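Local coordinates for serpin-ZX (Arabidopsis thaliana, PDB 3LE2), which inhibits proteases such as metacaspase-9 by cleavage of its reactive centre loop and covalent trapping of the enzyme, limiting programmed cell death, at residues G177-K182 and I333-E338. Sequence-based numbering, arbitrary orientation. Where two conformers were deposited one is given.
With ACT (acetate ion), chain D.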
loop_
_atom_site.group_PDB
_atom_site.type_symbol
_atom_site.label_atom_id
_atom_site.label_comp_id
_atom_site.label_asym_id
_atom_site.label_seq_id
_atom_site.Cartn_x
_atom_site.Cartn_y
_atom_site.Cartn_z
ATOM N N GLY A 177 2.386 -3.366 -13.005
ATOM C CA GLY A 177 1.304 -3.420 -13.962
ATOM C C GLY A 177 1.618 -2.635 -15.218
ATOM O O GLY A 177 2.382 -1.672 -15.191
ATOM N N THR A 178 1.022 -3.067 -16.320
ATOM C CA THR A 178 1.076 -2.349 -17.585
ATOM C C THR A 178 -0.157 -1.451 -17.691
ATOM O O THR A 178 -1.260 -1.897 -17.387
ATOM C CB THR A 178 1.051 -3.341 -18.765
ATOM O OG1 THR A 178 2.250 -4.122 -18.762
ATOM C CG2 THR A 178 0.955 -2.610 -20.069
ATOM N N TRP A 179 0.033 -0.200 -18.114
ATOM C CA TRP A 179 -1.077 0.733 -18.313
ATOM C C TRP A 179 -2.015 0.240 -19.403
ATOM O O TRP A 179 -1.596 -0.429 -20.352
ATOM C CB TRP A 179 -0.588 2.133 -18.710
ATOM C CG TRP A 179 0.325 2.821 -17.723
ATOM C CD1 TRP A 179 1.566 3.333 -17.976
ATOM C CD2 TRP A 179 0.062 3.083 -16.335
ATOM N NE1 TRP A 179 2.089 3.897 -16.837
ATOM C CE2 TRP A 179 1.185 3.754 -15.817
ATOM C CE3 TRP A 179 -1.019 2.817 -15.484
ATOM C CZ2 TRP A 179 1.262 4.161 -14.484
ATOM C CZ3 TRP A 179 -0.935 3.217 -14.157
ATOM C CH2 TRP A 179 0.195 3.880 -13.673
ATOM N N ASN A 180 -3.292 0.576 -19.254
ATOM C CA ASN A 180 -4.283 0.376 -20.310
ATOM C C ASN A 180 -3.969 1.230 -21.553
ATOM O O ASN A 180 -4.265 0.842 -22.675
ATOM C CB ASN A 180 -5.670 0.708 -19.774
ATOM C CG ASN A 180 -6.768 -0.025 -20.503
ATOM O OD1 ASN A 180 -6.555 -1.111 -21.037
ATOM N ND2 ASN A 180 -7.962 0.559 -20.512
ATOM N N GLU A 181 -3.358 2.389 -21.335
ATOM C CA GLU A 181 -2.928 3.272 -22.409
ATOM C C GLU A 181 -1.454 3.619 -22.246
ATOM O O GLU A 181 -1.091 4.371 -21.346
ATOM C CB GLU A 181 -3.716 4.574 -22.363
ATOM C CG GLU A 181 -5.192 4.434 -22.657
ATOM C CD GLU A 181 -5.484 4.437 -24.143
ATOM O OE1 GLU A 181 -4.590 4.841 -24.929
ATOM O OE2 GLU A 181 -6.609 4.039 -24.515
ATOM N N LYS A 182 -0.601 3.099 -23.119
ATOM C CA LYS A 182 0.813 3.439 -23.044
ATOM C C LYS A 182 1.027 4.931 -23.269
ATOM O O LYS A 182 0.176 5.610 -23.848
ATOM C CB LYS A 182 1.623 2.629 -24.062
ATOM C CG LYS A 182 1.286 2.920 -25.528
ATOM C CD LYS A 182 1.870 1.838 -26.437
ATOM C CE LYS A 182 1.496 2.050 -27.894
ATOM N NZ LYS A 182 1.923 0.888 -28.731
ATOM N N ILE A 333 7.388 0.657 -5.935
ATOM C CA ILE A 333 6.487 1.217 -6.929
ATOM C C ILE A 333 7.295 1.734 -8.098
ATOM O O ILE A 333 8.487 2.037 -7.971
ATOM C CB ILE A 333 5.576 2.331 -6.355
ATOM C CG1 ILE A 333 4.438 2.652 -7.332
ATOM C CG2 ILE A 333 6.386 3.578 -6.022
ATOM C CD1 ILE A 333 3.479 1.488 -7.581
ATOM N N GLU A 334 6.652 1.799 -9.253
ATOM C CA GLU A 334 7.316 2.293 -10.443
ATOM C C GLU A 334 6.308 2.880 -11.401
ATOM O O GLU A 334 5.224 2.325 -11.601
ATOM C CB GLU A 334 8.074 1.174 -11.135
ATOM C CG GLU A 334 8.530 1.554 -12.521
ATOM C CD GLU A 334 9.379 0.476 -13.163
ATOM O OE1 GLU A 334 9.214 -0.714 -12.807
ATOM O OE2 GLU A 334 10.213 0.826 -14.026
ATOM N N VAL A 335 6.675 4.009 -11.989
ATOM C CA VAL A 335 5.868 4.624 -13.026
ATOM C C VAL A 335 6.720 4.910 -14.264
ATOM O O VAL A 335 7.687 5.673 -14.205
ATOM C CB VAL A 335 5.194 5.922 -12.521
ATOM C CG1 VAL A 335 4.684 6.749 -13.684
ATOM C CG2 VAL A 335 4.066 5.591 -11.560
ATOM N N ASN A 336 6.360 4.278 -15.379
ATOM C CA ASN A 336 7.001 4.563 -16.661
ATOM C C ASN A 336 5.980 4.547 -17.809
ATOM O O ASN A 336 4.759 4.592 -17.570
ATOM C CB ASN A 336 8.197 3.620 -16.914
ATOM C CG ASN A 336 7.787 2.158 -17.001
ATOM O OD1 ASN A 336 6.727 1.831 -17.525
ATOM N ND2 ASN A 336 8.634 1.271 -16.495
ATOM N N GLU A 337 6.470 4.477 -19.043
ATOM C CA GLU A 337 5.606 4.613 -20.225
ATOM C C GLU A 337 4.845 3.360 -20.619
ATOM O O GLU A 337 3.869 3.440 -21.359
ATOM C CB GLU A 337 6.422 5.049 -21.454
ATOM C CG GLU A 337 7.046 6.430 -21.364
ATOM C CD GLU A 337 8.402 6.410 -20.692
ATOM O OE1 GLU A 337 8.762 5.371 -20.097
ATOM O OE2 GLU A 337 9.100 7.439 -20.764
ATOM N N GLU A 338 5.285 2.211 -20.119
ATOM C CA GLU A 338 4.832 0.914 -20.621
ATOM C C GLU A 338 3.319 0.662 -20.532
ATOM O O GLU A 338 2.740 0.615 -19.441
ATOM C CB GLU A 338 5.622 -0.215 -19.946
ATOM C CG GLU A 338 7.126 0.015 -19.979
ATOM C CD GLU A 338 7.916 -1.149 -19.429
ATOM O OE1 GLU A 338 8.124 -1.209 -18.198
ATOM O OE2 GLU A 338 8.338 -2.000 -20.235
HETATM C C ACT D . 2.239 -7.079 -15.834
HETATM O O ACT D . 1.337 -6.215 -16.004
HETATM O OXT ACT D . 3.395 -6.643 -15.578
HETATM C CH3 ACT D . 1.947 -8.555 -15.926
HETATM O O HOH W 1 3.740 -0.797 -12.128
HETATM O O HOH W 2 3.839 0.630 -16.784
#
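Val335 meets the indole of Trp179 at its rim: CG2 of Val335 lies 4.3 Å from CZ2 of Trp179, close to the ring plane. Just before it, water 1 links Gly177 N to Glu334 O, weakly on the Glu334 side, where the parallel strands 167-176 and 326-335 end. One residue on, the Asn336 carbonyl takes the indole N-H, with Trp179 NE1 to Asn336 O at 2.9 Å. This oxygen lies only 6° out of the ring plane, and the bond helps fix the rotation of the indole. Within its own segment, OD1 of Asn336 accepts from Glu338 N at 3.0 Å, closing an Asx turn just beyond the strand. Glu337 contributes its carbonyl, whose O is 3.5 Å from Lys182 CA in a CA-H...O contact; its carboxylate turns off to Thr188. At Glu338, the carbonyl O accepts from Trp179 N at 3.1 Å, in the carbonyl plane with an N-H...O angle of 159°. Trp179 CG stands anti to the carbonyl carbon (chi1 -60°), which puts the indole on the side of that N-H, so the turn grips both. A water lies 2.9 Å from Glu338 O and also near Gly177 O. The position is consistent with the serpin breach, where the reactive centre loop begins to insert on cleavage. Strand 277-289 flanks 333-336, Met238 of strand 236-243 touches both Trp179 and Val335, and Tyr227, beyond strand 220-226, stacks on the indole.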